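Local structure of putative oxygenase (Streptomyces viridochromogenes Tue57, 4XAA) at residues 4-9 and 23-28; 43-48 and 54-59; 131-136 and 159-164; 151-156 and 186-191. The protein is probably an iron- and 2-oxoglutarate-dependent oxygenase of the phytanoyl-CoA dioxygenase family, thought to act in oxidative cyclization during orthosomycin biosynthesis. All coordinates share one frame; numbering follows the deposited sequence.

Interaction 1: 4-9 and 23-28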
loop_
_atom_site.group_PDB
_atom_site.type_symbol
_atom_site.label_atom_id
_atom_site.label_comp_id
_atom_site.label_asym_id
_atom_site.label_seq_id
_atom_site.Cartn_x
_atom_site.Cartn_y
_atom_site.Cartn_z
ATOM N N ALA A 4 -10.647 -18.331 10.736
ATOM C CA ALA A 4 -9.861 -17.098 10.799
ATOM C C ALA A 4 -9.175 -16.914 12.155
ATOM O O ALA A 4 -9.671 -17.398 13.185
ATOM C CB ALA A 4 -10.742 -15.898 10.497
ATOM N N THR A 5 -8.021 -16.243 12.150
ATOM C CA THR A 5 -7.325 -15.941 13.396
ATOM C C THR A 5 -6.698 -14.559 13.395
ATOM O O THR A 5 -6.601 -13.901 12.358
ATOM C CB THR A 5 -6.195 -16.954 13.729
ATOM O OG1 THR A 5 -4.994 -16.588 13.041
ATOM C CG2 THR A 5 -6.587 -18.386 13.394
ATOM N N LEU A 6 -6.301 -14.141 14.592
ATOM C CA LEU A 6 -5.518 -12.936 14.841
ATOM C C LEU A 6 -4.271 -13.356 15.602
ATOM O O LEU A 6 -4.357 -13.879 16.714
ATOM C CB LEU A 6 -6.313 -11.905 15.637
ATOM C CG LEU A 6 -7.241 -11.061 14.765
ATOM C CD1 LEU A 6 -8.346 -10.452 15.583
ATOM C CD2 LEU A 6 -6.454 -9.972 14.087
ATOM N N ASP A 7 -3.117 -13.159 14.980
ATOM C CA ASP A 7 -1.875 -13.703 15.500
ATOM C C ASP A 7 -0.731 -12.780 15.097
ATOM O O ASP A 7 -0.006 -13.049 14.150
ATOM C CB ASP A 7 -1.657 -15.129 14.978
ATOM C CG ASP A 7 -0.486 -15.840 15.652
ATOM O OD1 ASP A 7 0.292 -15.183 16.372
ATOM O OD2 ASP A 7 -0.321 -17.065 15.431
ATOM N N ARG A 8 -0.595 -11.682 15.827
ATOM C CA ARG A 8 0.431 -10.681 15.582
ATOM C C ARG A 8 1.824 -11.283 15.460
ATOM O O ARG A 8 2.557 -10.966 14.532
ATOM C CB ARG A 8 0.407 -9.646 16.698
ATOM C CG ARG A 8 1.473 -8.592 16.614
ATOM C CD ARG A 8 1.375 -7.758 15.345
ATOM N NE ARG A 8 0.029 -7.285 15.012
ATOM C CZ ARG A 8 -0.546 -6.205 15.535
ATOM N NH1 ARG A 8 0.094 -5.503 16.455
ATOM N NH2 ARG A 8 -1.766 -5.836 15.144
ATOM N N ALA A 9 2.189 -12.155 16.388
ATOM C CA ALA A 9 3.528 -12.722 16.380
ATOM C C ALA A 9 3.803 -13.522 15.094
ATOM O O ALA A 9 4.856 -13.358 14.475
ATOM C CB ALA A 9 3.736 -13.590 17.607
ATOM N N ALA A 23 -1.704 -7.737 8.909
ATOM C CA ALA A 23 -1.677 -7.653 10.373
ATOM C C ALA A 23 -3.066 -7.458 10.974
ATOM O O ALA A 23 -3.218 -7.379 12.187
ATOM C CB ALA A 23 -0.774 -6.514 10.821
ATOM N N GLY A 24 -4.078 -7.360 10.123
ATOM C CA GLY A 24 -5.417 -7.106 10.600
ATOM C C GLY A 24 -5.580 -5.670 11.046
ATOM O O GLY A 24 -4.729 -4.837 10.773
ATOM N N PRO A 25 -6.695 -5.378 11.721
ATOM C CA PRO A 25 -7.051 -4.035 12.182
ATOM C C PRO A 25 -6.040 -3.458 13.165
ATOM O O PRO A 25 -5.429 -4.177 13.956
ATOM C CB PRO A 25 -8.408 -4.239 12.854
ATOM C CG PRO A 25 -8.951 -5.503 12.255
ATOM C CD PRO A 25 -7.747 -6.365 12.028
ATOM N N VAL A 26 -5.873 -2.145 13.089
ATOM C CA VAL A 26 -4.894 -1.427 13.882
ATOM C C VAL A 26 -5.570 -0.209 14.481
ATOM O O VAL A 26 -5.411 0.091 15.660
ATOM C CB VAL A 26 -3.689 -0.978 13.043
ATOM C CG1 VAL A 26 -2.790 -0.073 13.853
ATOM C CG2 VAL A 26 -2.920 -2.178 12.537
ATOM N N LEU A 27 -6.326 0.492 13.645
ATOM C CA LEU A 27 -7.110 1.622 14.101
ATOM C C LEU A 27 -8.553 1.217 14.330
ATOM O O LEU A 27 -9.060 0.304 13.684
ATOM C CB LEU A 27 -7.053 2.761 13.093
ATOM C CG LEU A 27 -5.650 3.270 12.772
ATOM C CD1 LEU A 27 -5.683 4.222 11.572
ATOM C CD2 LEU A 27 -5.040 3.922 14.004
ATOM N N ALA A 28 -9.200 1.896 15.268
ATOM C CA ALA A 28 -10.619 1.736 15.487
ATOM C C ALA A 28 -11.371 1.996 14.195
ATOM O O ALA A 28 -11.055 2.941 13.477
ATOM C CB ALA A 28 -11.095 2.682 16.585
HETATM O O HOH W 1 -2.200 -9.418 14.016
#
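Arg8 and Leu6 reach across to Ala23 and Pro25 where the N-terminal lead-in to helix 8-18 passes the end of strand 20-25, an outermost strand of the larger sheet of the double-stranded beta-helix. The backbones stay well apart: even the nearest CA atoms, those of Arg8 and Ala23, are 6.4 Å from each other, and side-chain ends make most of the junction.

Apolar contact is thin. The CD2 branch of Leu6 approaches the proline ring, with Leu6 CD2 and Pro25 CD separated by 4.3 Å. Asp7 between the two touching residues takes the N-cap position, its OD1 accepting from the N of Ala10 and so capping the first turn of the helix, on which Arg8 sits.

The polar part belongs to Arg8. Its CG lies anti to the backbone N (chi1 177°), and bends at chi2 and chi3 fold the chain so that the guanidinium meets strand end 23-25. Ala23 O lies at the guanidinium edge, in its plane, but the 3.6 Å from Arg8 NH2 to Ala23 O is long, so the pair counts as an electrostatic approach. Leu95 and Phe99 of helix 90-100 also pack on the arginine side chain, while Ala23 pairs through its backbone with Val187.

A water closes the gap: it accepts from Arg8 NE at 3.2 Å and donates to Ala23 O at 2.9 Å.

Interaction 2: 43-48 and 54-59; sequences ITRFTD and DDYWNF
Aromatic packing between the C-terminal end of helix 29-47 and the outermost strand 56-59 joins Phe46 to Tyr56 and Asn58. The axes of the short segments approach to 10.6 Å at an angle of 44°, a spacing bridged by the side chains.

The Phe46 and Tyr56 side chains run alongside each other, pointing opposite ways. Phe46 meets the tyrosine with two atoms, since Phe46 CB and Phe46 CD2 each lie 3.6 Å from Tyr56 CD2, a van der Waals contact. Phe46 CG lies anti to its own N (chi1 -178°), which carries the far end of the ring on toward Asn58; there Phe46 CZ comes within 3.7 Å of Asn58 CB, with ring and amide planes 46° apart. The amide is held by a somewhat bent bond within its strand, from Asn58 ND2 to Tyr56 O at 2.9 Å. Arg52 makes a cation-pi contact with Phe46.

At the polar end, Tyr56 OH hydrogen-bonds to Leu42 O of the helix and also has a water close by, at a distance so short that its exact value is doubtful. That water accepts a weak bond from Arg45 NH1, whose stronger partner is Asp79 O.

Leu69 of neighbouring strand 68-72 touches both aromatic side chains. This is helix-on-sheet packing at the edge of the larger sheet of a double-stranded beta-helix.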
loop_
_atom_site.group_PDB
_atom_site.type_symbol
_atom_site.label_atom_id
_atom_site.label_comp_id
_atom_site.label_asym_id
_atom_site.label_seq_id
_atom_site.Cartn_x
_atom_site.Cartn_y
_atom_site.Cartn_z
ATOM N N ILE A 43 -10.572 12.225 -3.865
ATOM C CA ILE A 43 -10.745 11.595 -5.159
ATOM C C ILE A 43 -11.802 12.317 -5.972
ATOM O O ILE A 43 -11.613 12.548 -7.157
ATOM C CB ILE A 43 -11.114 10.115 -5.027
ATOM C CG1 ILE A 43 -9.933 9.313 -4.480
ATOM C CG2 ILE A 43 -11.477 9.530 -6.368
ATOM C CD1 ILE A 43 -10.350 7.986 -3.859
ATOM N N THR A 44 -12.904 12.691 -5.339
ATOM C CA THR A 44 -13.986 13.341 -6.070
ATOM C C THR A 44 -13.578 14.685 -6.666
ATOM O O THR A 44 -14.212 15.148 -7.606
ATOM C CB THR A 44 -15.228 13.579 -5.190
ATOM O OG1 THR A 44 -14.928 14.580 -4.221
ATOM C CG2 THR A 44 -15.656 12.312 -4.494
ATOM N N ARG A 45 -12.542 15.320 -6.130
ATOM C CA ARG A 45 -12.073 16.587 -6.704
ATOM C C ARG A 45 -11.495 16.347 -8.086
ATOM O O ARG A 45 -11.695 17.127 -9.013
ATOM C CB ARG A 45 -11.032 17.252 -5.812
ATOM C CG ARG A 45 -11.618 17.843 -4.557
ATOM C CD ARG A 45 -10.535 18.172 -3.546
ATOM N NE ARG A 45 -11.106 18.699 -2.313
ATOM C CZ ARG A 45 -10.410 18.940 -1.207
ATOM N NH1 ARG A 45 -9.107 18.693 -1.163
ATOM N NH2 ARG A 45 -11.020 19.426 -0.141
ATOM N N PHE A 46 -10.770 15.247 -8.214
ATOM C CA PHE A 46 -10.249 14.860 -9.497
ATOM C C PHE A 46 -11.376 14.421 -10.419
ATOM O O PHE A 46 -11.537 14.938 -11.529
ATOM C CB PHE A 46 -9.236 13.728 -9.347
ATOM C CG PHE A 46 -8.625 13.306 -10.643
ATOM C CD1 PHE A 46 -9.248 12.365 -11.446
ATOM C CD2 PHE A 46 -7.424 13.859 -11.069
ATOM C CE1 PHE A 46 -8.689 11.991 -12.648
ATOM C CE2 PHE A 46 -6.867 13.477 -12.260
ATOM C CZ PHE A 46 -7.503 12.541 -13.052
ATOM N N THR A 47 -12.141 13.448 -9.945
ATOM C CA THR A 47 -13.095 12.741 -10.781
ATOM C C THR A 47 -14.305 13.582 -11.140
ATOM O O THR A 47 -14.790 13.532 -12.262
ATOM C CB THR A 47 -13.602 11.481 -10.094
ATOM O OG1 THR A 47 -14.375 11.857 -8.949
ATOM C CG2 THR A 47 -12.440 10.596 -9.670
ATOM N N ASP A 48 -14.806 14.345 -10.180
ATOM C CA ASP A 48 -16.096 14.985 -10.369
ATOM C C ASP A 48 -15.955 16.467 -10.647
ATOM O O ASP A 48 -16.717 17.024 -11.430
ATOM C CB ASP A 48 -16.980 14.750 -9.143
ATOM C CG ASP A 48 -17.278 13.276 -8.919
ATOM O OD1 ASP A 48 -17.103 12.488 -9.875
ATOM O OD2 ASP A 48 -17.687 12.902 -7.798
ATOM N N ASP A 54 -0.016 17.935 -9.882
ATOM C CA ASP A 54 1.135 17.070 -10.022
ATOM C C ASP A 54 1.015 15.828 -9.152
ATOM O O ASP A 54 1.365 14.733 -9.585
ATOM C CB ASP A 54 2.414 17.829 -9.687
ATOM C CG ASP A 54 3.651 17.159 -10.261
ATOM O OD1 ASP A 54 3.867 17.276 -11.498
ATOM O OD2 ASP A 54 4.396 16.517 -9.475
ATOM N N ASP A 55 0.509 15.999 -7.934
ATOM C CA ASP A 55 0.321 14.872 -7.019
ATOM C C ASP A 55 -0.804 13.906 -7.405
ATOM O O ASP A 55 -0.864 12.789 -6.884
ATOM C CB ASP A 55 0.074 15.385 -5.602
ATOM C CG ASP A 55 1.303 16.015 -5.002
ATOM O OD1 ASP A 55 2.402 15.481 -5.268
ATOM O OD2 ASP A 55 1.169 17.048 -4.295
ATOM N N TYR A 56 -1.698 14.313 -8.300
ATOM C CA TYR A 56 -2.733 13.395 -8.781
ATOM C C TYR A 56 -2.260 12.621 -10.025
ATOM O O TYR A 56 -2.389 13.098 -11.152
ATOM C CB TYR A 56 -4.018 14.152 -9.090
ATOM C CG TYR A 56 -4.827 14.546 -7.874
ATOM C CD1 TYR A 56 -4.314 15.415 -6.925
ATOM C CD2 TYR A 56 -6.114 14.067 -7.686
ATOM C CE1 TYR A 56 -5.051 15.785 -5.832
ATOM C CE2 TYR A 56 -6.866 14.440 -6.580
ATOM C CZ TYR A 56 -6.330 15.296 -5.660
ATOM O OH TYR A 56 -7.061 15.677 -4.558
ATOM N N TRP A 57 -1.699 11.435 -9.814
ATOM C CA TRP A 57 -1.170 10.628 -10.915
ATOM C C TRP A 57 -2.277 9.885 -11.627
ATOM O O TRP A 57 -3.043 9.153 -10.995
ATOM C CB TRP A 57 -0.146 9.611 -10.425
ATOM C CG TRP A 57 1.050 10.199 -9.798
ATOM C CD1 TRP A 57 1.247 11.502 -9.474
ATOM C CD2 TRP A 57 2.226 9.496 -9.389
ATOM N NE1 TRP A 57 2.471 11.658 -8.892
ATOM C CE2 TRP A 57 3.097 10.442 -8.828
ATOM C CE3 TRP A 57 2.618 8.152 -9.432
ATOM C CZ2 TRP A 57 4.347 10.098 -8.317
ATOM C CZ3 TRP A 57 3.860 7.809 -8.932
ATOM C CH2 TRP A 57 4.711 8.781 -8.378
ATOM N N ASN A 58 -2.327 10.052 -12.947
ATOM C CA ASN A 58 -3.393 9.499 -13.768
ATOM C C ASN A 58 -2.901 9.079 -15.158
ATOM O O ASN A 58 -1.908 9.606 -15.655
ATOM C CB ASN A 58 -4.519 10.522 -13.905
ATOM C CG ASN A 58 -4.054 11.813 -14.576
ATOM O OD1 ASN A 58 -4.140 11.960 -15.798
ATOM N ND2 ASN A 58 -3.550 12.747 -13.779
ATOM N N PHE A 59 -3.580 8.121 -15.784
ATOM C CA PHE A 59 -3.314 7.852 -17.189
ATOM C C PHE A 59 -4.543 8.139 -18.039
ATOM O O PHE A 59 -5.674 8.028 -17.569
ATOM C CB PHE A 59 -2.827 6.416 -17.401
ATOM C CG PHE A 59 -3.789 5.352 -16.944
ATOM C CD1 PHE A 59 -4.794 4.899 -17.783
ATOM C CD2 PHE A 59 -3.651 4.763 -15.697
ATOM C CE1 PHE A 59 -5.659 3.905 -17.377
ATOM C CE2 PHE A 59 -4.511 3.772 -15.295
ATOM C CZ PHE A 59 -5.515 3.341 -16.136
HETATM O O HOH W 2 -6.875 17.877 -3.469
#

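Interaction 3: 131-136 and 159-164; sequences VGPRTV and SHLLPD
Pro133 has the most surface buried here, and its ring rests against the short 3-10 turn 159-161 that carries His160 and Leu161. Two ring atoms do the touching: Pro133 CB lies 4.0 Å from Leu161 CD2, and Pro133 CG lies at the same distance from His160 O. The proline and leucine side chains are set roughly perpendicular, and the CD2 branch meets both CB and CG of the ring. The CA atoms of Pro133 and Leu161, 6.2 Å apart, are the nearest CA pair of the two segments.

His160 contributes through its ring as well as its carbonyl. His160 CD2 lies 4.5 Å from Pro133 CB, a loose contact. One ring face carries Leu161 CG, 3.5 Å above the plane and offset toward the rim, so that the leucine covers part of that face. His160 NE2 hydrogen-bonds to Arg16 O of helix 8-18. Both segments are connecting loops of the double-stranded beta-helix: 131-136 leads from strand 122-125 into strand 136-142, while 159-164 lies between strand 153-155 and helix 168-174. Their contact stands off from the metal site, the His160 side chain being about 12 Å from the bound nickel.

Leu161 sits at the exposed side. Its CG is anti to the carbonyl carbon (chi1 -67°), which turns the end of the side chain to the proline ring. Arg193 spans the two loops from outside the contact, binding Val131 O on one and His160 O, Leu162 O and the Asp164 carboxylate on the other.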
loop_
_atom_site.group_PDB
_atom_site.type_symbol
_atom_site.label_atom_id
_atom_site.label_comp_id
_atom_site.label_asym_id
_atom_site.label_seq_id
_atom_site.Cartn_x
_atom_site.Cartn_y
_atom_site.Cartn_z
ATOM N N VAL A 131 18.432 -0.515 0.730
ATOM C CA VAL A 131 18.421 -0.821 2.154
ATOM C C VAL A 131 18.351 -2.324 2.341
ATOM O O VAL A 131 17.826 -3.036 1.488
ATOM C CB VAL A 131 17.235 -0.161 2.886
ATOM C CG1 VAL A 131 17.440 1.340 3.013
ATOM C CG2 VAL A 131 15.912 -0.487 2.173
ATOM N N GLY A 132 18.878 -2.799 3.462
ATOM C CA GLY A 132 18.825 -4.204 3.792
ATOM C C GLY A 132 17.401 -4.658 4.037
ATOM O O GLY A 132 16.492 -3.836 4.161
ATOM N N PRO A 133 17.190 -5.982 4.089
ATOM C CA PRO A 133 15.848 -6.494 4.373
ATOM C C PRO A 133 15.435 -6.113 5.778
ATOM O O PRO A 133 16.304 -5.875 6.625
ATOM C CB PRO A 133 16.001 -8.012 4.236
ATOM C CG PRO A 133 17.276 -8.226 3.513
ATOM C CD PRO A 133 18.158 -7.064 3.846
ATOM N N ARG A 134 14.128 -6.041 6.008
ATOM C CA ARG A 134 13.580 -5.717 7.323
ATOM C C ARG A 134 14.129 -4.408 7.877
ATOM O O ARG A 134 14.450 -4.315 9.055
ATOM C CB ARG A 134 13.854 -6.849 8.318
ATOM C CG ARG A 134 12.667 -7.105 9.192
ATOM C CD ARG A 134 13.013 -7.901 10.426
ATOM N NE ARG A 134 11.850 -7.985 11.301
ATOM C CZ ARG A 134 11.789 -8.728 12.395
ATOM N NH1 ARG A 134 12.834 -9.460 12.748
ATOM N NH2 ARG A 134 10.687 -8.725 13.140
ATOM N N THR A 135 14.221 -3.405 7.014
ATOM C CA THR A 135 14.787 -2.112 7.377
ATOM C C THR A 135 13.793 -0.986 7.089
ATOM O O THR A 135 13.692 -0.023 7.853
ATOM C CB THR A 135 16.110 -1.870 6.621
ATOM O OG1 THR A 135 17.095 -2.790 7.106
ATOM C CG2 THR A 135 16.616 -0.473 6.830
ATOM N N VAL A 136 13.049 -1.126 5.992
ATOM C CA VAL A 136 12.060 -0.131 5.587
ATOM C C VAL A 136 10.811 -0.885 5.151
ATOM O O VAL A 136 10.902 -1.807 4.359
ATOM C CB VAL A 136 12.591 0.791 4.427
ATOM C CG1 VAL A 136 11.709 2.004 4.230
ATOM C CG2 VAL A 136 13.999 1.250 4.705
ATOM N N SER A 159 10.978 -12.755 -1.733
ATOM C CA SER A 159 11.743 -12.034 -2.756
ATOM C C SER A 159 12.484 -10.814 -2.178
ATOM O O SER A 159 13.539 -10.437 -2.661
ATOM C CB SER A 159 10.839 -11.627 -3.917
ATOM O OG SER A 159 9.728 -10.862 -3.492
ATOM N N HIS A 160 11.962 -10.227 -1.114
ATOM C CA HIS A 160 12.686 -9.162 -0.416
ATOM C C HIS A 160 14.087 -9.602 0.040
ATOM O O HIS A 160 14.922 -8.773 0.373
ATOM C CB HIS A 160 11.889 -8.684 0.802
ATOM C CG HIS A 160 11.740 -9.732 1.862
ATOM N ND1 HIS A 160 11.258 -10.993 1.593
ATOM C CD2 HIS A 160 12.024 -9.711 3.186
ATOM C CE1 HIS A 160 11.245 -11.706 2.707
ATOM N NE2 HIS A 160 11.692 -10.946 3.691
ATOM N N LEU A 161 14.343 -10.905 0.072
ATOM C CA LEU A 161 15.630 -11.380 0.566
ATOM C C LEU A 161 16.654 -11.513 -0.557
ATOM O O LEU A 161 17.844 -11.632 -0.291
ATOM C CB LEU A 161 15.458 -12.717 1.303
ATOM C CG LEU A 161 14.657 -12.634 2.615
ATOM C CD1 LEU A 161 14.292 -14.016 3.127
ATOM C CD2 LEU A 161 15.423 -11.895 3.658
ATOM N N LEU A 162 16.193 -11.491 -1.805
ATOM C CA LEU A 162 17.090 -11.611 -2.972
ATOM C C LEU A 162 18.064 -10.437 -3.103
ATOM O O LEU A 162 17.779 -9.335 -2.647
ATOM C CB LEU A 162 16.266 -11.731 -4.247
ATOM C CG LEU A 162 15.365 -12.958 -4.256
ATOM C CD1 LEU A 162 14.438 -12.897 -5.453
ATOM C CD2 LEU A 162 16.208 -14.222 -4.276
ATOM N N PRO A 163 19.234 -10.679 -3.712
ATOM C CA PRO A 163 20.257 -9.645 -3.925
ATOM C C PRO A 163 19.734 -8.396 -4.628
ATOM O O PRO A 163 18.653 -8.425 -5.225
ATOM C CB PRO A 163 21.290 -10.366 -4.794
ATOM C CG PRO A 163 21.194 -11.791 -4.333
ATOM C CD PRO A 163 19.720 -12.013 -4.108
ATOM N N ASP A 164 20.493 -7.306 -4.548
ATOM C CA ASP A 164 20.071 -6.037 -5.142
ATOM C C ASP A 164 19.906 -6.144 -6.649
ATOM O O ASP A 164 19.044 -5.496 -7.233
ATOM C CB ASP A 164 21.069 -4.930 -4.813
ATOM C CG ASP A 164 21.014 -4.487 -3.344
ATOM O OD1 ASP A 164 20.255 -5.069 -2.529
ATOM O OD2 ASP A 164 21.762 -3.549 -3.000
#

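Interaction 4: 151-156 and 186-191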
loop_
_atom_site.group_PDB
_atom_site.type_symbol
_atom_site.label_atom_id
_atom_site.label_comp_id
_atom_site.label_asym_id
_atom_site.label_seq_id
_atom_site.Cartn_x
_atom_site.Cartn_y
_atom_site.Cartn_z
ATOM N N GLY A 151 -8.031 -6.285 -7.789
ATOM C CA GLY A 151 -6.804 -5.521 -7.923
ATOM C C GLY A 151 -5.940 -5.461 -6.669
ATOM O O GLY A 151 -5.096 -4.576 -6.537
ATOM N N CYS A 152 -6.139 -6.404 -5.751
ATOM C CA CYS A 152 -5.356 -6.462 -4.513
ATOM C C CYS A 152 -3.862 -6.654 -4.771
ATOM O O CYS A 152 -3.433 -6.939 -5.887
ATOM C CB CYS A 152 -5.855 -7.588 -3.602
ATOM S SG CYS A 152 -5.401 -9.261 -4.154
ATOM N N LEU A 153 -3.079 -6.490 -3.713
ATOM C CA LEU A 153 -1.642 -6.676 -3.760
ATOM C C LEU A 153 -1.288 -8.117 -4.098
ATOM O O LEU A 153 -1.898 -9.062 -3.589
ATOM C CB LEU A 153 -1.030 -6.285 -2.408
ATOM C CG LEU A 153 0.487 -6.235 -2.230
ATOM C CD1 LEU A 153 1.051 -5.014 -2.912
ATOM C CD2 LEU A 153 0.838 -6.227 -0.754
ATOM N N GLU A 154 -0.298 -8.298 -4.955
ATOM C CA GLU A 154 0.239 -9.621 -5.185
ATOM C C GLU A 154 1.719 -9.579 -4.896
ATOM O O GLU A 154 2.343 -8.542 -5.013
ATOM C CB GLU A 154 -0.051 -10.076 -6.605
ATOM C CG GLU A 154 -1.536 -10.024 -6.928
ATOM C CD GLU A 154 -1.879 -10.618 -8.279
ATOM O OE1 GLU A 154 -1.087 -11.440 -8.791
ATOM O OE2 GLU A 154 -2.939 -10.253 -8.832
ATOM N N ALA A 155 2.294 -10.693 -4.496
ATOM C CA ALA A 155 3.700 -10.655 -4.133
ATOM C C ALA A 155 4.371 -11.985 -4.405
ATOM O O ALA A 155 3.703 -13.009 -4.550
ATOM C CB ALA A 155 3.857 -10.266 -2.647
ATOM N N VAL A 156 5.696 -11.970 -4.462
ATOM C CA VAL A 156 6.458 -13.202 -4.516
ATOM C C VAL A 156 7.128 -13.396 -3.171
ATOM O O VAL A 156 8.033 -12.640 -2.826
ATOM C CB VAL A 156 7.531 -13.192 -5.636
ATOM C CG1 VAL A 156 8.201 -14.559 -5.727
ATOM C CG2 VAL A 156 6.927 -12.770 -6.973
ATOM N N ASP A 186 -7.910 -3.613 7.491
ATOM C CA ASP A 186 -6.664 -4.367 7.541
ATOM C C ASP A 186 -5.473 -3.475 7.235
ATOM O O ASP A 186 -5.565 -2.532 6.467
ATOM C CB ASP A 186 -6.692 -5.535 6.565
ATOM C CG ASP A 186 -7.615 -6.644 7.016
ATOM O OD1 ASP A 186 -8.077 -6.609 8.184
ATOM O OD2 ASP A 186 -7.863 -7.558 6.207
ATOM N N VAL A 187 -4.357 -3.767 7.874
ATOM C CA VAL A 187 -3.116 -3.106 7.552
ATOM C C VAL A 187 -2.129 -4.162 7.091
ATOM O O VAL A 187 -1.781 -5.068 7.847
ATOM C CB VAL A 187 -2.547 -2.336 8.745
ATOM C CG1 VAL A 187 -1.184 -1.781 8.404
ATOM C CG2 VAL A 187 -3.502 -1.219 9.139
ATOM N N VAL A 188 -1.719 -4.066 5.831
ATOM C CA VAL A 188 -0.720 -4.959 5.280
ATOM C C VAL A 188 0.616 -4.289 5.446
ATOM O O VAL A 188 0.739 -3.092 5.213
ATOM C CB VAL A 188 -0.978 -5.250 3.811
ATOM C CG1 VAL A 188 0.082 -6.203 3.252
ATOM C CG2 VAL A 188 -2.368 -5.817 3.654
ATOM N N VAL A 189 1.617 -5.043 5.871
ATOM C CA VAL A 189 2.945 -4.483 5.951
ATOM C C VAL A 189 3.875 -5.303 5.059
ATOM O O VAL A 189 3.897 -6.525 5.124
ATOM C CB VAL A 189 3.415 -4.422 7.416
ATOM C CG1 VAL A 189 2.696 -5.453 8.223
ATOM C CG2 VAL A 189 4.916 -4.557 7.543
ATOM N N HIS A 190 4.595 -4.630 4.171
ATOM C CA HIS A 190 5.497 -5.363 3.306
ATOM C C HIS A 190 6.832 -4.672 3.196
ATOM O O HIS A 190 6.947 -3.438 3.267
ATOM C CB HIS A 190 4.875 -5.601 1.922
ATOM C CG HIS A 190 4.700 -4.369 1.091
ATOM N ND1 HIS A 190 3.563 -3.594 1.142
ATOM C CD2 HIS A 190 5.496 -3.809 0.146
ATOM C CE1 HIS A 190 3.674 -2.592 0.285
ATOM N NE2 HIS A 190 4.838 -2.700 -0.332
ATOM N N ASP A 191 7.856 -5.501 3.072
ATOM C CA ASP A 191 9.223 -5.025 2.982
ATOM C C ASP A 191 9.392 -4.271 1.651
ATOM O O ASP A 191 8.817 -4.666 0.645
ATOM C CB ASP A 191 10.178 -6.213 3.108
ATOM C CG ASP A 191 11.602 -5.795 3.352
ATOM O OD1 ASP A 191 12.112 -4.987 2.543
ATOM O OD2 ASP A 191 12.206 -6.271 4.347
#
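Val188 and His190 of strand 186-191 both meet the CD2 methyl of Leu153, which comes across from strand 153-155. Followed from its start, the second segment first presents Asp186, whose OD2 accepts from Ser183 N and Asn22 ND2. Val187 next packs on Leu139, Val26 and Leu95.

At Val188 the side chain points toward strand 153-155. Val188 CG1 is placed anti to the backbone N (chi1 -180°) and lies 4.1 Å from Leu153 CD2, the two side chains meeting at an incline. The leucine likewise carries its CG anti to N (chi1 -173°), which extends its methyl end into the space between the strands. With the Leu153 and Val188 CA atoms 9.2 Å apart, no backbone pairing is possible. The strands belong to different sheets, and this face-to-face packing of a larger and a smaller antiparallel sheet is that of the double-stranded beta-helix of the cupin clan.

Val189 turns the other way, onto Cys137 and Phe99. His190 faces the leucine again, with Leu153 CD2 at 4.2 Å from His190 ND1. The histidine side chain is about 5 Å from the bound nickel, whose protein ligands are His125, Asp127 and His196. His190 is a second-shell residue, since its NE2 hydrogen-bonds to OD2 of Asp127, which probably steadies that carboxylate; its ring also meets the ring of His196.

At the end of the strand, Asp191 accepts from Arg193 N through OD1 and from Arg134 N through OD2.

From the N terminus, interaction 1 closes the first loop, bringing the start of helix 8-18 back to the end of strand 20-25. Interaction 2 follows in series after helix 29-47, closing a short loop at the opposite edge of the larger sheet, its centre about 32 Å from that of interaction 1. Interaction 3 closes the loop spanning strands 136-142 and 153-155, and interaction 4 the one spanning helix 168-174. These two cross, for 151-156 falls between 131-136 and 159-164, and 186-191 comes after both; they touch at Asp191. Strands 186-191 and 20-25 are sheet neighbours, so interaction 4 links interaction 1 to interaction 3 through the core.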